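Effector protein Lem4 (lpg1101) (Legionella pneumophila subsp. pneumophila, PDB 6CGK) removes phosphate from protein tyrosine residues as a membrane-associated, translocated bacterial effector whose phosphatase domain belongs to the haloacid dehalogenase superfamily. Local coordinates at residues L45-M55 against H97-F107; K132-E141 against E162-R172. The protein carries 1 engineered substitution. All coordinates share one frame; numbering follows the deposited sequence.

Contact 1: residues L45-M55 against H97-F107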
loop_
_atom_site.group_PDB
_atom_site.type_symbol
_atom_site.label_atom_id
_atom_site.label_comp_id
_atom_site.label_asym_id
_atom_site.label_seq_id
_atom_site.Cartn_x
_atom_site.Cartn_y
_atom_site.Cartn_z
ATOM N N LEU A 45 -13.815 -12.170 4.390
ATOM C CA LEU A 45 -12.821 -11.534 5.278
ATOM C C LEU A 45 -13.214 -10.106 5.666
ATOM O O LEU A 45 -12.730 -9.588 6.685
ATOM C CB LEU A 45 -11.438 -11.524 4.629
ATOM C CG LEU A 45 -10.682 -12.845 4.818
ATOM C CD1 LEU A 45 -9.543 -13.044 3.818
ATOM C CD2 LEU A 45 -10.152 -12.952 6.246
ATOM N N SER A 46 -14.107 -9.479 4.913
ATOM C CA SER A 46 -14.348 -8.047 5.116
ATOM C C SER A 46 -14.766 -7.734 6.550
ATOM O O SER A 46 -14.447 -6.661 7.083
ATOM C CB SER A 46 -15.429 -7.563 4.128
ATOM O OG SER A 46 -16.715 -8.161 4.374
ATOM N N THR A 47 -15.522 -8.632 7.179
ATOM C CA THR A 47 -16.056 -8.382 8.507
ATOM C C THR A 47 -15.206 -9.002 9.618
ATOM O O THR A 47 -15.642 -9.034 10.775
ATOM C CB THR A 47 -17.491 -8.899 8.596
ATOM O OG1 THR A 47 -17.544 -10.269 8.199
ATOM C CG2 THR A 47 -18.383 -8.132 7.647
ATOM N N LYS A 48 -14.032 -9.523 9.291
ATOM C CA LYS A 48 -13.212 -10.244 10.275
ATOM C C LYS A 48 -12.249 -9.250 10.927
ATOM O O LYS A 48 -11.150 -8.960 10.416
ATOM C CB LYS A 48 -12.480 -11.406 9.622
ATOM C CG LYS A 48 -13.452 -12.492 8.994
ATOM C CD LYS A 48 -14.530 -12.916 9.970
ATOM C CE LYS A 48 -15.471 -13.978 9.351
ATOM N NZ LYS A 48 -16.589 -13.329 8.557
ATOM N N ALA A 49 -12.661 -8.722 12.082
ATOM C CA ALA A 49 -12.017 -7.533 12.625
ATOM C C ALA A 49 -10.905 -7.864 13.615
ATOM O O ALA A 49 -10.303 -6.944 14.172
ATOM C CB ALA A 49 -13.063 -6.627 13.289
ATOM N N THR A 50 -10.600 -9.144 13.848
ATOM C CA THR A 50 -9.475 -9.490 14.711
ATOM C C THR A 50 -8.547 -10.485 14.016
ATOM O O THR A 50 -8.939 -11.206 13.092
ATOM C CB THR A 50 -9.934 -10.108 16.046
ATOM O OG1 THR A 50 -10.515 -11.390 15.800
ATOM C CG2 THR A 50 -10.968 -9.231 16.724
ATOM N N PHE A 51 -7.299 -10.496 14.481
ATOM C CA PHE A 51 -6.301 -11.449 13.994
ATOM C C PHE A 51 -6.827 -12.877 14.050
ATOM O O PHE A 51 -6.682 -13.640 13.084
ATOM C CB PHE A 51 -5.036 -11.280 14.832
ATOM C CG PHE A 51 -3.930 -12.265 14.536
ATOM C CD1 PHE A 51 -3.082 -12.081 13.457
ATOM C CD2 PHE A 51 -3.720 -13.345 15.373
ATOM C CE1 PHE A 51 -2.020 -12.969 13.210
ATOM C CE2 PHE A 51 -2.667 -14.247 15.148
ATOM C CZ PHE A 51 -1.799 -14.059 14.073
ATOM N N ASP A 52 -7.448 -13.253 15.177
ATOM C CA ASP A 52 -7.900 -14.635 15.329
ATOM C C ASP A 52 -8.970 -14.984 14.300
ATOM O O ASP A 52 -9.016 -16.113 13.798
ATOM C CB ASP A 52 -8.456 -14.876 16.736
ATOM C CG ASP A 52 -7.383 -14.891 17.811
ATOM O OD1 ASP A 52 -6.222 -15.177 17.480
ATOM O OD2 ASP A 52 -7.715 -14.632 18.990
ATOM N N GLU A 53 -9.854 -14.048 14.004
ATOM C CA GLU A 53 -10.900 -14.353 13.029
ATOM C C GLU A 53 -10.322 -14.406 11.623
ATOM O O GLU A 53 -10.722 -15.238 10.804
ATOM C CB GLU A 53 -12.024 -13.307 13.100
ATOM C CG GLU A 53 -12.781 -13.299 14.416
ATOM C CD GLU A 53 -13.860 -12.237 14.446
ATOM O OE1 GLU A 53 -13.521 -11.055 14.629
ATOM O OE2 GLU A 53 -15.044 -12.584 14.259
ATOM N N ARG A 54 -9.409 -13.493 11.309
ATOM C CA ARG A 54 -8.810 -13.496 9.983
ATOM C C ARG A 54 -7.986 -14.753 9.736
ATOM O O ARG A 54 -8.013 -15.308 8.637
ATOM C CB ARG A 54 -7.963 -12.230 9.819
ATOM C CG ARG A 54 -8.829 -10.981 9.746
ATOM C CD ARG A 54 -7.963 -9.736 9.453
ATOM N NE ARG A 54 -6.988 -9.338 10.488
ATOM C CZ ARG A 54 -7.231 -8.387 11.394
ATOM N NH1 ARG A 54 -8.424 -7.804 11.434
ATOM N NH2 ARG A 54 -6.258 -7.975 12.242
ATOM N N MET A 55 -7.202 -15.186 10.727
ATOM C CA MET A 55 -6.235 -16.255 10.489
ATOM C C MET A 55 -6.912 -17.568 10.144
ATOM O O MET A 55 -6.268 -18.478 9.597
ATOM C CB MET A 55 -5.329 -16.429 11.713
ATOM C CG MET A 55 -4.300 -15.275 11.841
ATOM S SD MET A 55 -3.205 -15.217 10.394
ATOM C CE MET A 55 -3.078 -16.959 10.126
ATOM N N HIS A 97 -11.438 -3.874 1.263
ATOM C CA HIS A 97 -11.766 -3.828 2.684
ATOM C C HIS A 97 -10.514 -3.846 3.534
ATOM O O HIS A 97 -9.577 -4.597 3.253
ATOM C CB HIS A 97 -12.590 -5.061 3.075
ATOM C CG HIS A 97 -13.863 -5.206 2.310
ATOM N ND1 HIS A 97 -14.990 -4.465 2.591
ATOM C CD2 HIS A 97 -14.188 -6.020 1.277
ATOM C CE1 HIS A 97 -15.960 -4.817 1.763
ATOM N NE2 HIS A 97 -15.499 -5.757 0.952
ATOM N N GLU A 98 -10.534 -3.049 4.610
ATOM C CA GLU A 98 -9.419 -3.006 5.546
ATOM C C GLU A 98 -9.074 -4.387 6.079
ATOM O O GLU A 98 -7.889 -4.723 6.265
ATOM C CB GLU A 98 -9.782 -2.094 6.710
ATOM C CG GLU A 98 -8.604 -1.862 7.609
ATOM C CD GLU A 98 -8.900 -0.841 8.678
ATOM O OE1 GLU A 98 -9.929 -0.140 8.568
ATOM O OE2 GLU A 98 -8.103 -0.738 9.630
ATOM N N ASN A 99 -10.093 -5.168 6.425
ATOM C CA ASN A 99 -9.792 -6.467 7.037
ATOM C C ASN A 99 -9.272 -7.473 6.023
ATOM O O ASN A 99 -8.562 -8.428 6.395
ATOM C CB ASN A 99 -11.024 -6.994 7.761
ATOM C CG ASN A 99 -11.270 -6.223 9.034
ATOM O OD1 ASN A 99 -10.311 -5.741 9.654
ATOM N ND2 ASN A 99 -12.544 -6.063 9.417
ATOM N N TYR A 100 -9.612 -7.312 4.751
ATOM C CA TYR A 100 -9.017 -8.200 3.751
ATOM C C TYR A 100 -7.540 -7.865 3.583
ATOM O O TYR A 100 -6.686 -8.762 3.498
ATOM C CB TYR A 100 -9.759 -8.057 2.427
ATOM C CG TYR A 100 -9.277 -8.958 1.312
ATOM C CD1 TYR A 100 -9.588 -10.326 1.319
ATOM C CD2 TYR A 100 -8.526 -8.441 0.248
ATOM C CE1 TYR A 100 -9.170 -11.156 0.280
ATOM C CE2 TYR A 100 -8.110 -9.251 -0.795
ATOM C CZ TYR A 100 -8.436 -10.620 -0.770
ATOM O OH TYR A 100 -8.051 -11.447 -1.806
ATOM N N ILE A 101 -7.232 -6.570 3.514
ATOM C CA ILE A 101 -5.843 -6.138 3.406
ATOM C C ILE A 101 -5.045 -6.622 4.602
ATOM O O ILE A 101 -3.975 -7.213 4.438
ATOM C CB ILE A 101 -5.770 -4.615 3.227
ATOM C CG1 ILE A 101 -6.444 -4.259 1.905
ATOM C CG2 ILE A 101 -4.279 -4.150 3.368
ATOM C CD1 ILE A 101 -6.681 -2.703 1.694
ATOM N N LYS A 102 -5.544 -6.389 5.826
ATOM C CA LYS A 102 -4.815 -6.861 7.010
ATOM C C LYS A 102 -4.647 -8.368 6.997
ATOM O O LYS A 102 -3.594 -8.888 7.388
ATOM C CB LYS A 102 -5.531 -6.444 8.303
ATOM C CG LYS A 102 -5.492 -4.926 8.560
ATOM C CD LYS A 102 -6.179 -4.583 9.873
ATOM C CE LYS A 102 -6.013 -3.120 10.248
ATOM N NZ LYS A 102 -6.800 -2.854 11.485
ATOM N N ALA A 103 -5.697 -9.099 6.589
ATOM C CA ALA A 103 -5.603 -10.546 6.564
ATOM C C ALA A 103 -4.476 -11.004 5.652
ATOM O O ALA A 103 -3.698 -11.893 6.000
ATOM C CB ALA A 103 -6.954 -11.146 6.099
ATOM N N LEU A 104 -4.409 -10.459 4.437
ATOM C CA LEU A 104 -3.380 -10.941 3.510
ATOM C C LEU A 104 -1.982 -10.590 4.023
ATOM O O LEU A 104 -1.066 -11.417 3.954
ATOM C CB LEU A 104 -3.586 -10.344 2.110
ATOM C CG LEU A 104 -4.442 -11.307 1.252
ATOM C CD1 LEU A 104 -5.784 -11.581 1.899
ATOM C CD2 LEU A 104 -4.627 -10.758 -0.155
ATOM N N LEU A 105 -1.796 -9.374 4.529
ATOM C CA LEU A 105 -0.516 -9.054 5.174
ATOM C C LEU A 105 -0.186 -10.063 6.276
ATOM O O LEU A 105 0.951 -10.556 6.378
ATOM C CB LEU A 105 -0.576 -7.639 5.725
ATOM C CG LEU A 105 -0.729 -6.554 4.640
ATOM C CD1 LEU A 105 -1.065 -5.178 5.257
ATOM C CD2 LEU A 105 0.529 -6.469 3.765
ATOM N N GLU A 106 -1.157 -10.363 7.139
ATOM C CA GLU A 106 -0.914 -11.327 8.216
ATOM C C GLU A 106 -0.592 -12.725 7.694
ATOM O O GLU A 106 0.273 -13.416 8.243
ATOM C CB GLU A 106 -2.112 -11.361 9.162
ATOM C CG GLU A 106 -2.183 -10.085 9.995
ATOM C CD GLU A 106 -3.558 -9.769 10.522
ATOM O OE1 GLU A 106 -4.515 -10.554 10.260
ATOM O OE2 GLU A 106 -3.675 -8.711 11.184
ATOM N N PHE A 107 -1.317 -13.185 6.668
ATOM C CA PHE A 107 -1.045 -14.486 6.075
ATOM C C PHE A 107 0.386 -14.597 5.591
ATOM O O PHE A 107 0.936 -15.697 5.538
ATOM C CB PHE A 107 -1.973 -14.744 4.869
ATOM C CG PHE A 107 -3.452 -14.811 5.186
ATOM C CD1 PHE A 107 -3.927 -15.149 6.446
ATOM C CD2 PHE A 107 -4.367 -14.518 4.185
ATOM C CE1 PHE A 107 -5.326 -15.217 6.695
ATOM C CE2 PHE A 107 -5.767 -14.606 4.410
ATOM C CZ PHE A 107 -6.233 -14.926 5.671
HETATM O O HOH W 1 -12.912 -4.439 6.459
#
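Arg54 meets Glu106 side-on in a two-nitrogen salt bridge. NE of Arg54 reaches OE1 of Glu106 over 2.8 Å, nearly straight at 170°. The second bond runs from Arg54 NH2 to the syn lone pair of Glu106 OE2, 2.9 Å long and more bent. OE2 also accepts from His112. The bridge joins helix 51-55 to helix 98-107 of the Rossmann-like HAD domain; the short helix belongs to the insert that follows the first strand of the sheet. The two axes cross at -75°, and Arg54 is a knob among Asn99, Lys102, Ala103 and Glu106. A bend at chi3 (-65°) turns its guanidinium across the partner helix. Lys102 CB lies over one face of that group, and the Thr50-Phe51 backbone lies over the opposite face. NH1 of Arg54 is tied to its own segment by a bond to Lys48 O. These contacts fix the rotation of the guanidinium.

Asn99 ND2 donates to Ser46 O over 3.1 Å, coming from above the carbonyl plane. A water accepts from Asn99 N and donates to the same Ser46 O, which thus receives two bonds. Next to it, Ser46 CB sits over the centre of the His97 ring in a CH-pi contact, 3.3 Å from the ring centroid. Ser46 OG bonds back to Glu43 O.

The packing beyond is mostly apolar. Leu45 places CD2 against Ala103 CB and CD1 against Tyr100 CD1, both at 3.7 Å. Its CD1 also approaches the edge of the Phe107 ring, which meets the Tyr61 ring too. Arg54 O lies in plane at the Phe107 edge, 3.3 Å from CE1. Met55 makes a Met-aromatic contact at the same ring's edge, with SD 4.0 Å from Phe107 CD1.

Contact 2: residues K132-E141 against E162-R172. With PO4 (phosphate ion), chain B.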
loop_
_atom_site.group_PDB
_atom_site.type_symbol
_atom_site.label_atom_id
_atom_site.label_comp_id
_atom_site.label_asym_id
_atom_site.label_seq_id
_atom_site.Cartn_x
_atom_site.Cartn_y
_atom_site.Cartn_z
ATOM N N LYS A 132 -8.967 8.139 -4.301
ATOM C CA LYS A 132 -7.509 8.101 -4.112
ATOM C C LYS A 132 -6.917 9.501 -4.130
ATOM O O LYS A 132 -5.962 9.792 -3.394
ATOM C CB LYS A 132 -6.830 7.275 -5.212
ATOM C CG LYS A 132 -7.363 5.881 -5.481
ATOM C CD LYS A 132 -7.270 4.983 -4.296
ATOM C CE LYS A 132 -7.796 3.567 -4.630
ATOM N NZ LYS A 132 -7.007 2.852 -5.693
ATOM N N TYR A 133 -7.420 10.358 -5.016
ATOM C CA TYR A 133 -6.974 11.744 -5.041
ATOM C C TYR A 133 -7.152 12.380 -3.675
ATOM O O TYR A 133 -6.198 12.914 -3.094
ATOM C CB TYR A 133 -7.753 12.501 -6.119
ATOM C CG TYR A 133 -7.557 14.011 -6.188
ATOM C CD1 TYR A 133 -6.454 14.556 -6.823
ATOM C CD2 TYR A 133 -8.496 14.880 -5.654
ATOM C CE1 TYR A 133 -6.280 15.945 -6.917
ATOM C CE2 TYR A 133 -8.329 16.280 -5.739
ATOM C CZ TYR A 133 -7.218 16.790 -6.375
ATOM O OH TYR A 133 -7.036 18.163 -6.479
ATOM N N LYS A 134 -8.378 12.335 -3.143
ATOM C CA LYS A 134 -8.638 12.946 -1.844
ATOM C C LYS A 134 -7.847 12.278 -0.722
ATOM O O LYS A 134 -7.475 12.952 0.248
ATOM C CB LYS A 134 -10.120 12.893 -1.538
ATOM C CG LYS A 134 -10.521 13.555 -0.250
ATOM C CD LYS A 134 -12.032 13.756 -0.229
ATOM C CE LYS A 134 -12.506 14.689 -1.337
ATOM N NZ LYS A 134 -13.994 14.756 -1.379
ATOM N N ALA A 135 -7.608 10.964 -0.823
ATOM C CA ALA A 135 -6.819 10.257 0.199
ATOM C C ALA A 135 -5.403 10.817 0.282
ATOM O O ALA A 135 -4.872 11.059 1.379
ATOM C CB ALA A 135 -6.769 8.753 -0.120
ATOM N N VAL A 136 -4.772 11.025 -0.875
ATOM C CA VAL A 136 -3.422 11.586 -0.890
ATOM C C VAL A 136 -3.431 13.022 -0.398
ATOM O O VAL A 136 -2.554 13.423 0.375
ATOM C CB VAL A 136 -2.791 11.482 -2.296
ATOM C CG1 VAL A 136 -1.501 12.343 -2.354
ATOM C CG2 VAL A 136 -2.494 9.994 -2.642
ATOM N N VAL A 137 -4.403 13.825 -0.847
ATOM C CA VAL A 137 -4.448 15.213 -0.401
ATOM C C VAL A 137 -4.601 15.269 1.110
ATOM O O VAL A 137 -3.880 16.002 1.797
ATOM C CB VAL A 137 -5.576 15.976 -1.115
ATOM C CG1 VAL A 137 -5.778 17.335 -0.455
ATOM C CG2 VAL A 137 -5.248 16.121 -2.601
ATOM N N SER A 138 -5.516 14.460 1.655
ATOM C CA SER A 138 -5.722 14.439 3.100
ATOM C C SER A 138 -4.466 13.996 3.831
ATOM O O SER A 138 -4.119 14.556 4.882
ATOM C CB SER A 138 -6.877 13.515 3.465
ATOM O OG SER A 138 -8.105 14.050 2.975
ATOM N N HIS A 139 -3.785 12.978 3.306
ATOM C CA HIS A 139 -2.581 12.518 3.985
ATOM C C HIS A 139 -1.496 13.581 3.964
ATOM O O HIS A 139 -0.849 13.831 4.991
ATOM C CB HIS A 139 -2.042 11.233 3.378
ATOM C CG HIS A 139 -1.052 10.563 4.271
ATOM N ND1 HIS A 139 -1.435 9.892 5.413
ATOM C CD2 HIS A 139 0.299 10.568 4.272
ATOM C CE1 HIS A 139 -0.360 9.466 6.050
ATOM N NE2 HIS A 139 0.706 9.870 5.383
ATOM N N GLU A 140 -1.274 14.219 2.810
ATOM C CA GLU A 140 -0.233 15.251 2.746
ATOM C C GLU A 140 -0.530 16.411 3.681
ATOM O O GLU A 140 0.396 17.088 4.155
ATOM C CB GLU A 140 -0.073 15.752 1.307
ATOM C CG GLU A 140 0.483 14.676 0.355
ATOM C CD GLU A 140 1.912 14.235 0.725
ATOM O OE1 GLU A 140 2.691 15.042 1.298
ATOM O OE2 GLU A 140 2.260 13.075 0.427
ATOM N N GLU A 141 -1.801 16.655 3.971
ATOM C CA GLU A 141 -2.163 17.787 4.811
ATOM C C GLU A 141 -2.022 17.499 6.300
ATOM O O GLU A 141 -2.148 18.430 7.100
ATOM C CB GLU A 141 -3.586 18.238 4.481
ATOM C CG GLU A 141 -3.651 18.972 3.162
ATOM C CD GLU A 141 -5.065 19.365 2.761
ATOM O OE1 GLU A 141 -6.006 19.068 3.520
ATOM O OE2 GLU A 141 -5.229 19.958 1.678
ATOM N N GLU A 162 -4.556 9.632 -10.274
ATOM C CA GLU A 162 -5.325 10.242 -9.198
ATOM C C GLU A 162 -4.453 10.498 -7.976
ATOM O O GLU A 162 -4.557 11.557 -7.349
ATOM C CB GLU A 162 -6.510 9.363 -8.821
ATOM C CG GLU A 162 -7.648 9.411 -9.807
ATOM C CD GLU A 162 -8.185 10.826 -9.964
ATOM O OE1 GLU A 162 -7.533 11.637 -10.662
ATOM O OE2 GLU A 162 -9.243 11.135 -9.370
ATOM N N MET A 163 -3.609 9.530 -7.601
ATOM C CA MET A 163 -2.705 9.760 -6.472
ATOM C C MET A 163 -1.632 10.786 -6.827
ATOM O O MET A 163 -1.332 11.680 -6.023
ATOM C CB MET A 163 -2.083 8.438 -6.005
ATOM C CG MET A 163 -3.096 7.466 -5.364
ATOM S SD MET A 163 -2.351 6.041 -4.576
ATOM C CE MET A 163 -1.924 5.054 -6.003
ATOM N N CYS A 164 -1.065 10.701 -8.036
ATOM C CA CYS A 164 -0.153 11.750 -8.504
ATOM C C CYS A 164 -0.813 13.126 -8.481
ATOM O O CYS A 164 -0.196 14.112 -8.071
ATOM C CB CYS A 164 0.328 11.456 -9.922
ATOM S SG CYS A 164 1.371 10.048 -10.110
ATOM N N ASN A 165 -2.055 13.228 -8.979
ATOM C CA ASN A 165 -2.721 14.529 -8.980
ATOM C C ASN A 165 -2.889 15.074 -7.569
ATOM O O ASN A 165 -2.807 16.279 -7.358
ATOM C CB ASN A 165 -4.079 14.425 -9.664
ATOM C CG ASN A 165 -3.966 14.274 -11.163
ATOM O OD1 ASN A 165 -2.872 14.136 -11.713
ATOM N ND2 ASN A 165 -5.107 14.292 -11.835
ATOM N N GLY A 166 -3.109 14.205 -6.587
ATOM C CA GLY A 166 -3.169 14.662 -5.204
ATOM C C GLY A 166 -1.874 15.281 -4.703
ATOM O O GLY A 166 -1.901 16.289 -3.992
ATOM N N LEU A 167 -0.723 14.677 -5.032
ATOM C CA LEU A 167 0.557 15.311 -4.700
ATOM C C LEU A 167 0.701 16.660 -5.380
ATOM O O LEU A 167 1.216 17.620 -4.785
ATOM C CB LEU A 167 1.741 14.442 -5.116
ATOM C CG LEU A 167 1.968 13.130 -4.407
ATOM C CD1 LEU A 167 3.220 12.492 -5.000
ATOM C CD2 LEU A 167 2.112 13.357 -2.919
ATOM N N ILE A 168 0.324 16.739 -6.655
ATOM C CA ILE A 168 0.442 18.015 -7.359
ATOM C C ILE A 168 -0.412 19.067 -6.672
ATOM O O ILE A 168 0.031 20.195 -6.425
ATOM C CB ILE A 168 0.058 17.856 -8.839
ATOM C CG1 ILE A 168 0.835 16.702 -9.474
ATOM C CG2 ILE A 168 0.295 19.173 -9.591
ATOM C CD1 ILE A 168 0.584 16.567 -10.957
ATOM N N HIS A 169 -1.662 18.715 -6.361
ATOM C CA HIS A 169 -2.566 19.690 -5.761
ATOM C C HIS A 169 -2.011 20.257 -4.465
ATOM O O HIS A 169 -2.292 21.416 -4.134
ATOM C CB HIS A 169 -3.934 19.061 -5.501
ATOM C CG HIS A 169 -4.877 19.950 -4.747
ATOM N ND1 HIS A 169 -5.551 20.996 -5.339
ATOM C CD2 HIS A 169 -5.257 19.951 -3.446
ATOM C CE1 HIS A 169 -6.305 21.602 -4.439
ATOM N NE2 HIS A 169 -6.152 20.980 -3.283
ATOM N N THR A 170 -1.220 19.469 -3.728
ATOM C CA THR A 170 -0.671 19.887 -2.447
ATOM C C THR A 170 0.741 20.426 -2.549
ATOM O O THR A 170 1.352 20.694 -1.516
ATOM C CB THR A 170 -0.685 18.740 -1.425
ATOM O OG1 THR A 170 -0.031 17.575 -1.957
ATOM C CG2 THR A 170 -2.109 18.442 -0.993
ATOM N N GLY A 171 1.271 20.585 -3.758
ATOM C CA GLY A 171 2.631 21.056 -3.918
ATOM C C GLY A 171 3.679 20.114 -3.383
ATOM O O GLY A 171 4.755 20.567 -2.974
ATOM N N ARG A 172 3.404 18.803 -3.408
ATOM C CA ARG A 172 4.261 17.777 -2.825
ATOM C C ARG A 172 4.809 16.825 -3.883
ATOM O O ARG A 172 5.055 15.651 -3.605
ATOM C CB ARG A 172 3.500 16.998 -1.758
ATOM C CG ARG A 172 3.245 17.805 -0.506
ATOM C CD ARG A 172 4.500 17.808 0.422
ATOM N NE ARG A 172 4.303 18.789 1.489
ATOM C CZ ARG A 172 3.566 18.547 2.573
ATOM N NH1 ARG A 172 2.972 17.375 2.720
ATOM N NH2 ARG A 172 3.381 19.493 3.485
HETATM P P PO4 B . -7.477 -1.448 -5.153
HETATM O O1 PO4 B . -6.582 -1.874 -4.002
HETATM O O2 PO4 B . -7.960 -0.004 -5.052
HETATM O O3 PO4 B . -8.681 -2.377 -5.134
HETATM O O4 PO4 B . -6.775 -1.688 -6.473
HETATM O O HOH W 2 -9.557 9.918 -7.022
HETATM O O HOH W 3 1.726 19.109 5.733
HETATM O O HOH W 4 -7.159 20.880 -0.041
#
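Glu162 opens the contact against Tyr133. Its O receives a CA-H...O contact from Tyr133 CA at 3.3 Å, and a water links its OE2 to Tyr133 N. Met163 lays CB and CG against Val136 CG2 and Lys132 CB. The Lys132 chain leads away, and its NZ donates a hydrogen bond to O2 of the phosphate in the active site and forms a salt bridge with Asp159. Asn165 CB touches the Tyr133 ring at CD1. Gly166 has no side chain, and Val137 CG2 rests 3.6 Å from its CA. The helix axes come within 7.3 Å. Both helices pack on the central parallel sheet of the HAD fold, with strand 150-154 between them in the chain. Leu167 CD2 reaches Val136 CG1 and the Glu140 carboxylate. Tyr133 OH stands over one face of the His169 ring, 3.3 Å from His169 CG. Thr170 CG2 meets Val137 CG1. Gly171, with positive phi, ends the helix in a Schellman motif. Arg172 then bends at chi2 (-82°). Its NH1 forms a salt bridge with Glu140 OE1 at 2.7 Å, on that oxygen's anti lone pair, and donates to Glu140 O at 3.0 Å. Glu140 OE2 forms a salt bridge with Arg150 and a hydrogen bond with Tyr21.

Overall arrangement
Contact 1 comes first along the chain and closes before contact 2 opens. Their centres are 27 Å apart, on opposite sides of the chain's centre, and their nearest atoms are about 9 Å apart. The five-stranded parallel sheet, in the order 116-118, 89-93, 19-23, 150-154, 176-180, relates them. Helix 98-107 follows strand 89-93 and packs against helices 40-46 and 51-55, in the insert after strand 19-23. Helices 132-140 and 157-169 of contact 2 flank strand 150-154 along the chain. Contact 2 reaches the active site through Lys132, about 3 Å from the engineered metal ligand Asn23 (side chains). Contact 1 only borders it: the Tyr100 side chain is about 4 Å from that of Asp25 but about 11 Å from the magnesium ion.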